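Local coordinates for protein beta-glucoside phosphorylase BglX (Unidentified, PDB 5VQD) that probably cleaves beta-glucosides by phosphorolysis, transferring glucose to phosphate, as a member of glycoside hydrolase family 3, at residues 9-14 and 282-287; 409-414 and 442-447; 499-504 and 521-526; 516-521 and 560-565. All coordinates share one frame; numbering follows the deposited sequence.

Contact 1: residues 9-14 and 282-287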
loop_
_atom_site.group_PDB
_atom_site.type_symbol
_atom_site.label_atom_id
_atom_site.label_comp_id
_atom_site.label_asym_id
_atom_site.label_seq_id
_atom_site.Cartn_x
_atom_site.Cartn_y
_atom_site.Cartn_z
ATOM N N LYS A 9 26.317 0.613 -2.158
ATOM C CA LYS A 9 24.938 0.402 -1.746
ATOM C C LYS A 9 24.010 1.319 -2.543
ATOM O O LYS A 9 24.356 2.483 -2.787
ATOM C CB LYS A 9 24.808 0.680 -0.245
ATOM C CG LYS A 9 23.391 0.680 0.305
ATOM C CD LYS A 9 23.386 0.861 1.820
ATOM C CE LYS A 9 23.826 2.255 2.233
ATOM N NZ LYS A 9 23.924 2.385 3.713
ATOM N N PRO A 10 22.819 0.845 -2.956
ATOM C CA PRO A 10 22.236 -0.483 -2.739
ATOM C C PRO A 10 22.526 -1.468 -3.869
ATOM O O PRO A 10 21.858 -2.496 -3.968
ATOM C CB PRO A 10 20.743 -0.181 -2.664
ATOM C CG PRO A 10 20.564 0.932 -3.637
ATOM C CD PRO A 10 21.851 1.748 -3.605
ATOM N N TYR A 11 23.510 -1.147 -4.708
ATOM C CA TYR A 11 23.854 -1.988 -5.862
ATOM C C TYR A 11 24.909 -3.019 -5.472
ATOM O O TYR A 11 24.638 -4.223 -5.450
ATOM C CB TYR A 11 24.331 -1.112 -7.023
ATOM C CG TYR A 11 23.216 -0.382 -7.731
ATOM C CD1 TYR A 11 22.464 -1.016 -8.710
ATOM C CD2 TYR A 11 22.911 0.937 -7.422
ATOM C CE1 TYR A 11 21.443 -0.363 -9.361
ATOM C CE2 TYR A 11 21.887 1.604 -8.072
ATOM C CZ TYR A 11 21.156 0.948 -9.040
ATOM O OH TYR A 11 20.134 1.604 -9.691
ATOM N N ASN A 12 26.121 -2.554 -5.170
ATOM C CA ASN A 12 27.218 -3.435 -4.771
ATOM C C ASN A 12 27.496 -4.485 -5.842
ATOM O O ASN A 12 27.677 -5.668 -5.549
ATOM C CB ASN A 12 26.927 -4.097 -3.423
ATOM C CG ASN A 12 26.900 -3.100 -2.286
ATOM O OD1 ASN A 12 27.790 -2.258 -2.164
ATOM N ND2 ASN A 12 25.871 -3.180 -1.454
ATOM N N LEU A 13 27.530 -4.046 -7.095
ATOM C CA LEU A 13 27.813 -4.946 -8.201
ATOM C C LEU A 13 29.305 -5.241 -8.284
ATOM O O LEU A 13 30.148 -4.430 -7.890
ATOM C CB LEU A 13 27.326 -4.345 -9.520
ATOM C CG LEU A 13 25.829 -4.051 -9.645
ATOM C CD1 LEU A 13 25.518 -3.546 -11.044
ATOM C CD2 LEU A 13 24.980 -5.276 -9.321
ATOM N N SER A 14 29.625 -6.422 -8.804
ATOM C CA SER A 14 31.010 -6.820 -8.988
ATOM C C SER A 14 31.580 -6.197 -10.261
ATOM O O SER A 14 30.875 -5.562 -11.050
ATOM C CB SER A 14 31.126 -8.342 -9.047
ATOM O OG SER A 14 30.587 -8.846 -10.258
ATOM N N ASN A 282 21.123 6.442 -3.702
ATOM C CA ASN A 282 21.832 5.930 -4.863
ATOM C C ASN A 282 21.058 4.844 -5.595
ATOM O O ASN A 282 21.551 4.324 -6.602
ATOM C CB ASN A 282 23.207 5.398 -4.432
ATOM C CG ASN A 282 24.067 4.974 -5.602
ATOM O OD1 ASN A 282 24.403 5.780 -6.468
ATOM N ND2 ASN A 282 24.440 3.701 -5.626
ATOM N N GLY A 283 19.856 4.503 -5.136
ATOM C CA GLY A 283 19.063 3.459 -5.747
ATOM C C GLY A 283 18.237 3.958 -6.917
ATOM O O GLY A 283 18.422 5.061 -7.433
ATOM N N LEU A 284 17.297 3.114 -7.329
ATOM C CA LEU A 284 16.467 3.372 -8.498
ATOM C C LEU A 284 15.264 4.222 -8.104
ATOM O O LEU A 284 14.522 3.868 -7.181
ATOM C CB LEU A 284 16.010 2.045 -9.111
ATOM C CG LEU A 284 15.458 1.987 -10.543
ATOM C CD1 LEU A 284 14.081 2.628 -10.652
ATOM C CD2 LEU A 284 16.425 2.618 -11.532
ATOM N N ILE A 285 15.077 5.342 -8.802
ATOM C CA ILE A 285 13.903 6.193 -8.627
ATOM C C ILE A 285 12.934 5.916 -9.768
ATOM O O ILE A 285 13.320 5.937 -10.944
ATOM C CB ILE A 285 14.281 7.684 -8.586
ATOM C CG1 ILE A 285 15.230 7.974 -7.418
ATOM C CG2 ILE A 285 13.020 8.543 -8.464
ATOM C CD1 ILE A 285 15.780 9.392 -7.398
ATOM N N CYS A 286 11.678 5.658 -9.424
ATOM C CA CYS A 286 10.608 5.557 -10.402
ATOM C C CYS A 286 9.476 6.479 -9.979
ATOM O O CYS A 286 9.317 6.789 -8.796
ATOM C CB CYS A 286 10.089 4.117 -10.537
ATOM S SG CYS A 286 9.214 3.501 -9.078
ATOM N N THR A 287 8.701 6.933 -10.956
ATOM C CA THR A 287 7.531 7.735 -10.649
ATOM C C THR A 287 6.391 6.834 -10.194
ATOM O O THR A 287 6.373 5.628 -10.459
ATOM C CB THR A 287 7.080 8.545 -11.867
ATOM O OG1 THR A 287 6.511 7.667 -12.847
ATOM C CG2 THR A 287 8.249 9.299 -12.487
#
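Pro10 and Tyr11 sit against Asn282 and Gly283, where the loop joining helices 3-6 and 15-27 closes on the start of strand 284-289 in the TIM-barrel-like domain of this family 3 enzyme. Asn282 ND2 gives a hydrogen bond of 3.1 Å to Lys9 O, bent to 146° at the hydrogen, the donor standing above the carbonyl plane. The Asn282 side chain reaches across because CG lies anti to its backbone N (chi1 -174°). Tyr11 turns an edge to the same residue: CE2 is 3.1 Å from Asn282 O, which lies in the ring plane, and CD2 is 3.6 Å from Asn282 ND2. Ring and amide planes stand 76° apart. Pro10, behind a cis peptide bond, sets CG 3.6 Å from Gly283 CA, a close approach that leaves little room for a side chain at Gly283. Farther along, Tyr11 OH lies 4.2 Å from Leu284 CB. Helix 340-356 forms the next shell: Arg349 O bonds Tyr11 OH, Arg349 NH2 bonds Asn282 OD1, and Met353 packs on Tyr11. Replacing Tyr11 by a leucine would probably deprive Arg349 O of its hydroxyl partner and leave a gap beside Asn282 O. Asn282 ND2 is shared, bonding Ile5 O as well as Lys9 O, while Pro10 O is held by Lys356 NZ.

Contact 2: residues 409-414 and 442-447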
loop_
_atom_site.group_PDB
_atom_site.type_symbol
_atom_site.label_atom_id
_atom_site.label_comp_id
_atom_site.label_asym_id
_atom_site.label_seq_id
_atom_site.Cartn_x
_atom_site.Cartn_y
_atom_site.Cartn_z
ATOM N N LYS A 409 -26.350 -13.402 28.305
ATOM C CA LYS A 409 -26.547 -11.983 28.567
ATOM C C LYS A 409 -27.246 -11.263 27.421
ATOM O O LYS A 409 -28.075 -10.383 27.665
ATOM C CB LYS A 409 -25.201 -11.307 28.846
ATOM C CG LYS A 409 -24.465 -11.868 30.055
ATOM C CD LYS A 409 -23.209 -11.068 30.379
ATOM C CE LYS A 409 -22.138 -11.231 29.311
ATOM N NZ LYS A 409 -20.937 -10.395 29.602
ATOM N N THR A 410 -26.931 -11.622 26.173
ATOM C CA THR A 410 -27.535 -10.998 24.992
ATOM C C THR A 410 -27.790 -12.105 23.969
ATOM O O THR A 410 -26.914 -12.441 23.167
ATOM C CB THR A 410 -26.643 -9.902 24.422
ATOM O OG1 THR A 410 -25.385 -10.460 24.024
ATOM C CG2 THR A 410 -26.408 -8.807 25.455
ATOM N N LYS A 411 -29.001 -12.664 24.000
ATOM C CA LYS A 411 -29.337 -13.758 23.094
ATOM C C LYS A 411 -29.517 -13.257 21.666
ATOM O O LYS A 411 -28.898 -13.780 20.732
ATOM C CB LYS A 411 -30.604 -14.464 23.578
ATOM C CG LYS A 411 -31.078 -15.610 22.682
ATOM C CD LYS A 411 -30.052 -16.746 22.581
ATOM C CE LYS A 411 -29.743 -17.371 23.941
ATOM N NZ LYS A 411 -30.970 -17.766 24.695
ATOM N N ARG A 412 -30.356 -12.240 21.480
ATOM C CA ARG A 412 -30.760 -11.778 20.158
ATOM C C ARG A 412 -29.884 -10.609 19.723
ATOM O O ARG A 412 -29.785 -9.600 20.431
ATOM C CB ARG A 412 -32.234 -11.371 20.158
ATOM C CG ARG A 412 -33.174 -12.517 20.499
ATOM C CD ARG A 412 -34.634 -12.109 20.375
ATOM N NE ARG A 412 -34.980 -11.759 19.001
ATOM C CZ ARG A 412 -35.327 -12.637 18.064
ATOM N NH1 ARG A 412 -35.385 -13.932 18.346
ATOM N NH2 ARG A 412 -35.618 -12.218 16.842
ATOM N N ILE A 413 -29.264 -10.745 18.555
ATOM C CA ILE A 413 -28.331 -9.756 18.029
ATOM C C ILE A 413 -28.816 -9.308 16.659
ATOM O O ILE A 413 -29.203 -10.138 15.828
ATOM C CB ILE A 413 -26.898 -10.319 17.941
ATOM C CG1 ILE A 413 -26.361 -10.618 19.344
ATOM C CG2 ILE A 413 -25.974 -9.341 17.213
ATOM C CD1 ILE A 413 -25.026 -11.347 19.359
ATOM N N ILE A 414 -28.796 -7.999 16.430
ATOM C CA ILE A 414 -28.964 -7.422 15.102
ATOM C C ILE A 414 -27.575 -7.079 14.583
ATOM O O ILE A 414 -26.848 -6.298 15.210
ATOM C CB ILE A 414 -29.873 -6.182 15.134
ATOM C CG1 ILE A 414 -31.315 -6.603 15.439
ATOM C CG2 ILE A 414 -29.802 -5.405 13.807
ATOM C CD1 ILE A 414 -32.284 -5.441 15.620
ATOM N N GLY A 442 -24.118 -19.730 19.860
ATOM C CA GLY A 442 -25.430 -19.788 20.460
ATOM C C GLY A 442 -26.233 -18.498 20.414
ATOM O O GLY A 442 -27.219 -18.384 21.152
ATOM N N PHE A 443 -25.848 -17.533 19.586
ATOM C CA PHE A 443 -26.595 -16.292 19.461
ATOM C C PHE A 443 -27.651 -16.413 18.369
ATOM O O PHE A 443 -27.507 -17.187 17.417
ATOM C CB PHE A 443 -25.667 -15.120 19.130
ATOM C CG PHE A 443 -24.676 -14.795 20.213
ATOM C CD1 PHE A 443 -25.061 -14.071 21.328
ATOM C CD2 PHE A 443 -23.353 -15.194 20.106
ATOM C CE1 PHE A 443 -24.151 -13.759 22.321
ATOM C CE2 PHE A 443 -22.437 -14.887 21.097
ATOM C CZ PHE A 443 -22.837 -14.169 22.206
ATOM N N ILE A 444 -28.722 -15.641 18.523
ATOM C CA ILE A 444 -29.677 -15.400 17.447
ATOM C C ILE A 444 -29.256 -14.111 16.755
ATOM O O ILE A 444 -29.236 -13.044 17.377
ATOM C CB ILE A 444 -31.115 -15.295 17.980
ATOM C CG1 ILE A 444 -31.508 -16.558 18.753
ATOM C CG2 ILE A 444 -32.090 -15.026 16.834
ATOM C CD1 ILE A 444 -31.605 -17.809 17.908
ATOM N N VAL A 445 -28.913 -14.208 15.473
ATOM C CA VAL A 445 -28.350 -13.087 14.731
ATOM C C VAL A 445 -29.179 -12.867 13.475
ATOM O O VAL A 445 -29.252 -13.750 12.612
ATOM C CB VAL A 445 -26.874 -13.324 14.367
ATOM C CG1 VAL A 445 -26.297 -12.103 13.652
ATOM C CG2 VAL A 445 -26.060 -13.643 15.616
ATOM N N HIS A 446 -29.798 -11.695 13.373
ATOM C CA HIS A 446 -30.460 -11.242 12.160
ATOM C C HIS A 446 -29.717 -10.039 11.596
ATOM O O HIS A 446 -29.139 -9.244 12.342
ATOM C CB HIS A 446 -31.916 -10.842 12.419
ATOM C CG HIS A 446 -32.782 -11.960 12.907
ATOM N ND1 HIS A 446 -32.763 -12.402 14.212
ATOM C CD2 HIS A 446 -33.703 -12.717 12.266
ATOM C CE1 HIS A 446 -33.632 -13.387 14.353
ATOM N NE2 HIS A 446 -34.216 -13.598 13.187
ATOM N N TRP A 447 -29.739 -9.910 10.272
ATOM C CA TRP A 447 -29.255 -8.693 9.641
ATOM C C TRP A 447 -30.219 -7.547 9.927
ATOM O O TRP A 447 -31.421 -7.751 10.122
ATOM C CB TRP A 447 -29.121 -8.870 8.127
ATOM C CG TRP A 447 -28.202 -9.967 7.681
ATOM C CD1 TRP A 447 -28.567 -11.180 7.170
ATOM C CD2 TRP A 447 -26.769 -9.946 7.679
ATOM N NE1 TRP A 447 -27.450 -11.915 6.856
ATOM C CE2 TRP A 447 -26.334 -11.181 7.158
ATOM C CE3 TRP A 447 -25.812 -9.005 8.069
ATOM C CZ2 TRP A 447 -24.985 -11.501 7.023
ATOM C CZ3 TRP A 447 -24.472 -9.325 7.931
ATOM C CH2 TRP A 447 -24.073 -10.561 7.414
HETATM O O HOH W 1 -31.741 -11.347 16.354
#
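Arg412, Ile413 and Ile414 pair with Ile444, Val445 and His446 as parallel strands of a beta-alpha-beta unit, with helix 429-441 between them and strand 444-447 at the sheet edge. Ile444 N bonds Lys411 O, Ile413 N bonds Ile444 O at 2.6 Å, and His446 N bonds Ile413 O. Phe443 follows Gly442, which ends helix 429-441 in a Schellman motif. Its CB lies 3.8 Å from Ile413 CD1, and CG is 3.6 Å from that methyl. CG stands anti to the carbonyl carbon (chi1 -65°), which sends the ring toward Thr410 and Ile413. Beyond, CD1 brings the ring edge to 3.1 Å from Thr410 O, which lies in the ring plane, and CE1 is 3.9 Å from Thr410 OG1. An alanine at Phe443 is likely to leave Ile413 CD1 without its aromatic neighbour and open a gap beside Thr410. On the sheet face of Arg412 and His446, Ile444 CG2 lies over the guanidinium, 3.8 Å from Arg412 NH1, while Arg412 NE bonds Asp466 O. A water, in the plane of the His446 ring, links the strands: it donates to Ile413 O at 2.9 Å and hydrogen-bonds His446 ND1 at 2.6 Å.

Contact 3: residues 499-504 and 521-526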
loop_
_atom_site.group_PDB
_atom_site.type_symbol
_atom_site.label_atom_id
_atom_site.label_comp_id
_atom_site.label_asym_id
_atom_site.label_seq_id
_atom_site.Cartn_x
_atom_site.Cartn_y
_atom_site.Cartn_z
ATOM N N LYS A 499 -28.135 4.827 16.670
ATOM C CA LYS A 499 -28.961 5.912 17.179
ATOM C C LYS A 499 -29.699 5.557 18.463
ATOM O O LYS A 499 -30.450 6.394 18.973
ATOM C CB LYS A 499 -29.966 6.338 16.107
ATOM C CG LYS A 499 -31.076 5.333 15.849
ATOM C CD LYS A 499 -31.896 5.722 14.627
ATOM C CE LYS A 499 -32.735 6.972 14.872
ATOM N NZ LYS A 499 -33.086 7.663 13.601
ATOM N N PHE A 500 -29.495 4.353 19.008
ATOM C CA PHE A 500 -30.219 3.898 20.189
ATOM C C PHE A 500 -29.271 3.338 21.244
ATOM O O PHE A 500 -29.657 2.468 22.028
ATOM C CB PHE A 500 -31.263 2.849 19.807
ATOM C CG PHE A 500 -32.314 3.354 18.857
ATOM C CD1 PHE A 500 -33.035 4.502 19.142
ATOM C CD2 PHE A 500 -32.576 2.681 17.674
ATOM C CE1 PHE A 500 -34.004 4.968 18.267
ATOM C CE2 PHE A 500 -33.540 3.143 16.795
ATOM C CZ PHE A 500 -34.254 4.289 17.092
ATOM N N VAL A 501 -28.031 3.836 21.285
ATOM C CA VAL A 501 -27.017 3.272 22.170
ATOM C C VAL A 501 -27.429 3.329 23.635
ATOM O O VAL A 501 -26.930 2.540 24.445
ATOM C CB VAL A 501 -25.664 3.989 21.967
ATOM C CG1 VAL A 501 -25.124 3.710 20.575
ATOM C CG2 VAL A 501 -25.799 5.494 22.209
ATOM N N CYS A 502 -28.317 4.248 24.005
ATOM C CA CYS A 502 -28.793 4.333 25.379
ATOM C C CYS A 502 -30.041 3.499 25.624
ATOM O O CYS A 502 -30.479 3.392 26.774
ATOM C CB CYS A 502 -29.072 5.793 25.750
ATOM S SG CYS A 502 -27.608 6.851 25.701
ATOM N N ASP A 503 -30.618 2.914 24.578
ATOM C CA ASP A 503 -31.776 2.037 24.693
ATOM C C ASP A 503 -31.429 0.571 24.503
ATOM O O ASP A 503 -31.955 -0.277 25.226
ATOM C CB ASP A 503 -32.843 2.442 23.667
ATOM C CG ASP A 503 -33.475 3.790 23.982
ATOM O OD1 ASP A 503 -34.187 3.891 25.004
ATOM O OD2 ASP A 503 -33.249 4.749 23.215
ATOM N N VAL A 504 -30.557 0.253 23.551
ATOM C CA VAL A 504 -30.102 -1.118 23.329
ATOM C C VAL A 504 -28.576 -1.124 23.325
ATOM O O VAL A 504 -27.968 -0.309 22.618
ATOM C CB VAL A 504 -30.650 -1.690 22.012
ATOM C CG1 VAL A 504 -30.230 -3.148 21.848
ATOM C CG2 VAL A 504 -32.168 -1.560 21.949
ATOM N N PRO A 521 -19.295 8.474 17.367
ATOM C CA PRO A 521 -18.715 8.813 18.676
ATOM C C PRO A 521 -19.584 8.402 19.852
ATOM O O PRO A 521 -19.063 8.262 20.965
ATOM C CB PRO A 521 -18.552 10.337 18.601
ATOM C CG PRO A 521 -19.570 10.775 17.596
ATOM C CD PRO A 521 -19.633 9.677 16.585
ATOM N N MET A 522 -20.887 8.197 19.647
ATOM C CA MET A 522 -21.763 7.831 20.753
ATOM C C MET A 522 -21.541 6.400 21.229
ATOM O O MET A 522 -21.999 6.049 22.322
ATOM C CB MET A 522 -23.229 8.024 20.346
ATOM C CG MET A 522 -23.758 7.015 19.327
ATOM S SD MET A 522 -22.972 7.139 17.710
ATOM C CE MET A 522 -23.656 8.683 17.114
ATOM N N VAL A 523 -20.851 5.569 20.443
ATOM C CA VAL A 523 -20.680 4.163 20.793
ATOM C C VAL A 523 -19.788 4.038 22.021
ATOM O O VAL A 523 -18.754 4.709 22.140
ATOM C CB VAL A 523 -20.111 3.391 19.590
ATOM C CG1 VAL A 523 -19.536 2.032 19.992
ATOM C CG2 VAL A 523 -21.187 3.236 18.519
ATOM N N LYS A 524 -20.178 3.146 22.934
ATOM C CA LYS A 524 -19.462 2.959 24.189
ATOM C C LYS A 524 -18.421 1.852 24.115
ATOM O O LYS A 524 -17.443 1.881 24.872
ATOM C CB LYS A 524 -20.458 2.663 25.317
ATOM C CG LYS A 524 -21.434 3.803 25.573
ATOM C CD LYS A 524 -22.543 3.406 26.542
ATOM C CE LYS A 524 -23.506 4.561 26.778
ATOM N NZ LYS A 524 -24.678 4.169 27.616
ATOM N N THR A 525 -18.601 0.878 23.224
ATOM C CA THR A 525 -17.627 -0.187 23.014
ATOM C C THR A 525 -17.202 -0.172 21.553
ATOM O O THR A 525 -18.039 -0.334 20.657
ATOM C CB THR A 525 -18.197 -1.557 23.391
ATOM O OG1 THR A 525 -18.808 -1.484 24.684
ATOM C CG2 THR A 525 -17.092 -2.596 23.428
ATOM N N TYR A 526 -15.904 0.014 21.318
ATOM C CA TYR A 526 -15.365 0.153 19.972
ATOM C C TYR A 526 -14.062 -0.624 19.879
ATOM O O TYR A 526 -13.210 -0.521 20.769
ATOM C CB TYR A 526 -15.141 1.630 19.627
ATOM C CG TYR A 526 -14.587 1.868 18.242
ATOM C CD1 TYR A 526 -15.423 2.192 17.183
ATOM C CD2 TYR A 526 -13.226 1.769 17.993
ATOM C CE1 TYR A 526 -14.918 2.411 15.917
ATOM C CE2 TYR A 526 -12.713 1.984 16.735
ATOM C CZ TYR A 526 -13.562 2.302 15.699
ATOM O OH TYR A 526 -13.048 2.516 14.442
#
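Val501 and Met522 make the close part of this contact, their side chains crossing at about a right angle. Both methyls of the valine straddle one methylene: Val501 CG1 and Val501 CG2 each lie 3.8 Å from Met522 CG. Val501 CG2 is also 3.8 Å from Met522 O, so the valine packs on backbone as well as side chain. Met522 presents CG because chi1 is 71°, placing that atom between its own backbone N and carbonyl carbon; further bends at chi2 and chi3 carry the thioether away from the valine. Val523 adds a looser touch, its CG2 4.5 Å from Val501 CG1, and its side chain also touches Phe508. Toward solvent the packing thins. The extended chain of Lys524 runs past the other segment, bringing NZ 4.2 Å from Val501 O and 4.4 Å from Cys502 SG, distances of proximity rather than bonding. Val501 and Cys502 are offered by a type I beta turn, where Phe500 O accepts from both Asp503 N and Val504 N. Phe500 itself points the other way, onto Ile460 and Leu463 of helix 460-466. The segments lead into strands 506-510 and 525-528, so this is loop-to-loop packing at the N-terminal ends of two neighbouring inner strands of a mostly parallel sheet, as in the alpha/beta sandwich domain of family 3 glycoside hydrolases.

Contact 4: residues 516-521 and 560-565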
loop_
_atom_site.group_PDB
_atom_site.type_symbol
_atom_site.label_atom_id
_atom_site.label_comp_id
_atom_site.label_asym_id
_atom_site.label_seq_id
_atom_site.Cartn_x
_atom_site.Cartn_y
_atom_site.Cartn_z
ATOM N N HIS A 516 -13.269 5.378 12.787
ATOM C CA HIS A 516 -14.721 5.397 12.641
ATOM C C HIS A 516 -15.424 6.027 13.836
ATOM O O HIS A 516 -16.600 6.388 13.719
ATOM C CB HIS A 516 -15.253 3.983 12.414
ATOM C CG HIS A 516 -15.157 3.522 10.992
ATOM N ND1 HIS A 516 -15.321 4.374 9.919
ATOM C CD2 HIS A 516 -14.910 2.299 10.465
ATOM C CE1 HIS A 516 -15.179 3.695 8.794
ATOM N NE2 HIS A 516 -14.930 2.433 9.098
ATOM N N LEU A 517 -14.747 6.172 14.979
ATOM C CA LEU A 517 -15.338 6.915 16.086
ATOM C C LEU A 517 -15.641 8.358 15.702
ATOM O O LEU A 517 -16.439 9.015 16.381
ATOM C CB LEU A 517 -14.415 6.882 17.305
ATOM C CG LEU A 517 -14.390 5.582 18.110
ATOM C CD1 LEU A 517 -13.309 5.651 19.177
ATOM C CD2 LEU A 517 -15.753 5.294 18.743
ATOM N N VAL A 518 -15.021 8.864 14.631
ATOM C CA VAL A 518 -15.386 10.175 14.095
ATOM C C VAL A 518 -16.878 10.229 13.801
ATOM O O VAL A 518 -17.539 11.251 14.023
ATOM C CB VAL A 518 -14.561 10.481 12.830
ATOM C CG1 VAL A 518 -15.155 11.659 12.054
ATOM C CG2 VAL A 518 -13.113 10.767 13.193
ATOM N N ASP A 519 -17.428 9.130 13.285
ATOM C CA ASP A 519 -18.805 9.095 12.817
ATOM C C ASP A 519 -19.739 8.308 13.726
ATOM O O ASP A 519 -20.962 8.428 13.576
ATOM C CB ASP A 519 -18.852 8.512 11.397
ATOM C CG ASP A 519 -18.240 9.446 10.366
ATOM O OD1 ASP A 519 -18.663 10.619 10.311
ATOM O OD2 ASP A 519 -17.332 9.018 9.621
ATOM N N VAL A 520 -19.210 7.521 14.658
ATOM C CA VAL A 520 -20.039 6.858 15.661
ATOM C C VAL A 520 -19.490 7.193 17.044
ATOM O O VAL A 520 -19.253 6.286 17.856
ATOM C CB VAL A 520 -20.103 5.341 15.423
ATOM C CG1 VAL A 520 -20.774 5.044 14.088
ATOM C CG2 VAL A 520 -18.710 4.706 15.473
ATOM N N PRO A 521 -19.295 8.474 17.367
ATOM C CA PRO A 521 -18.715 8.813 18.676
ATOM C C PRO A 521 -19.584 8.402 19.852
ATOM O O PRO A 521 -19.063 8.262 20.965
ATOM C CB PRO A 521 -18.552 10.337 18.601
ATOM C CG PRO A 521 -19.570 10.775 17.596
ATOM C CD PRO A 521 -19.633 9.677 16.585
ATOM N N ALA A 560 -9.034 10.719 16.883
ATOM C CA ALA A 560 -8.874 11.832 15.948
ATOM C C ALA A 560 -8.981 13.175 16.666
ATOM O O ALA A 560 -9.504 14.151 16.122
ATOM C CB ALA A 560 -9.890 11.742 14.808
ATOM N N GLY A 561 -8.481 13.226 17.897
ATOM C CA GLY A 561 -8.493 14.457 18.661
ATOM C C GLY A 561 -9.871 14.979 18.991
ATOM O O GLY A 561 -10.019 16.165 19.291
ATOM N N LEU A 562 -10.888 14.123 18.948
ATOM C CA LEU A 562 -12.265 14.538 19.182
ATOM C C LEU A 562 -12.632 14.302 20.643
ATOM O O LEU A 562 -12.530 13.177 21.143
ATOM C CB LEU A 562 -13.217 13.779 18.261
ATOM C CG LEU A 562 -13.180 14.230 16.802
ATOM C CD1 LEU A 562 -13.651 13.114 15.893
ATOM C CD2 LEU A 562 -14.036 15.472 16.618
ATOM N N TRP A 563 -13.068 15.370 21.318
ATOM C CA TRP A 563 -13.448 15.272 22.723
ATOM C C TRP A 563 -14.652 14.360 22.920
ATOM O O TRP A 563 -14.774 13.710 23.965
ATOM C CB TRP A 563 -13.740 16.672 23.270
ATOM C CG TRP A 563 -14.637 16.696 24.475
ATOM C CD1 TRP A 563 -14.253 16.717 25.785
ATOM C CD2 TRP A 563 -16.071 16.712 24.478
ATOM N NE1 TRP A 563 -15.359 16.741 26.602
ATOM C CE2 TRP A 563 -16.487 16.738 25.824
ATOM C CE3 TRP A 563 -17.042 16.703 23.472
ATOM C CZ2 TRP A 563 -17.833 16.755 26.190
ATOM C CZ3 TRP A 563 -18.379 16.719 23.837
ATOM C CH2 TRP A 563 -18.761 16.746 25.185
ATOM N N ASP A 564 -15.546 14.292 21.933
ATOM C CA ASP A 564 -16.788 13.546 22.092
ATOM C C ASP A 564 -16.623 12.056 21.822
ATOM O O ASP A 564 -17.459 11.265 22.271
ATOM C CB ASP A 564 -17.867 14.121 21.170
ATOM C CG ASP A 564 -17.435 14.155 19.717
ATOM O OD1 ASP A 564 -17.991 13.383 18.909
ATOM O OD2 ASP A 564 -16.529 14.950 19.383
ATOM N N ALA A 565 -15.570 11.654 21.106
ATOM C CA ALA A 565 -15.356 10.238 20.837
ATOM C C ALA A 565 -15.062 9.449 22.106
ATOM O O ALA A 565 -15.314 8.241 22.140
ATOM C CB ALA A 565 -14.215 10.060 19.833
#
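Val518 makes the closest apolar contacts, its CG2 touching two residues of segment 560-565: Ala560 CB at 3.7 Å and Leu562 CD1 at 3.6 Å. The Val518 and Leu562 side chains cross at about a right angle, and CG2 meets both partners because it stands anti to the carbonyl carbon of Val518 while CG1 is turned anti to the backbone N. A second apolar touch joins Leu517 CB to Ala565 CB at 4.1 Å, with Phe559 also packed on Leu517. Pro521 comes near enough for its CB to lie 3.9 Å from Ala565 CA, the place where the two backbones run closest. These residues belong to the connection between strands 506-510 and 525-528 of the six-stranded mixed sheet, and the tail after helix 534-544 folds back over that connection near the C-terminal end of the chain. The polar-to-apolar contact is of another kind: Asp564 OD1 sits 3.1 Å from Pro521 CB and 3.3 Å from Pro521 CG, a carboxylate oxygen against ring methylenes. A chi1 of 56° turns the Asp564 carboxylate toward the proline. Backbone hydrogen bonds shape segment 516-521: Asp519 N bonds His516 O, closing the 3-10 turn that presents Leu517 and Val518, and Val520 N also bonds that oxygen. Outside the pair, Asp519 forms a salt bridge with Arg486, and Lys396 NZ donates to Ala565 O.

Contact 1 is buried and belongs to the TIM-barrel-like domain, its centre about 57 Å from that of contact 2; the other three lie together on the far side of the chain's centre. Contacts 2 and 3 reach the same mixed sheet, their centres about 17 Å apart, yet contact 2 is a partly buried strand pair ruled by backbone bonds, whereas contact 3 is surface packing between loops. Contact 4, partly buried, shares Pro521 with contact 3 and touches it where Tyr526 CD1 meets Leu517 CD2 at 3.5 Å. Both rest mainly on apolar packing, with a charged side chain at the margin of each, unlike the hydrogen bond from a side-chain amide to a backbone carbonyl in contact 1.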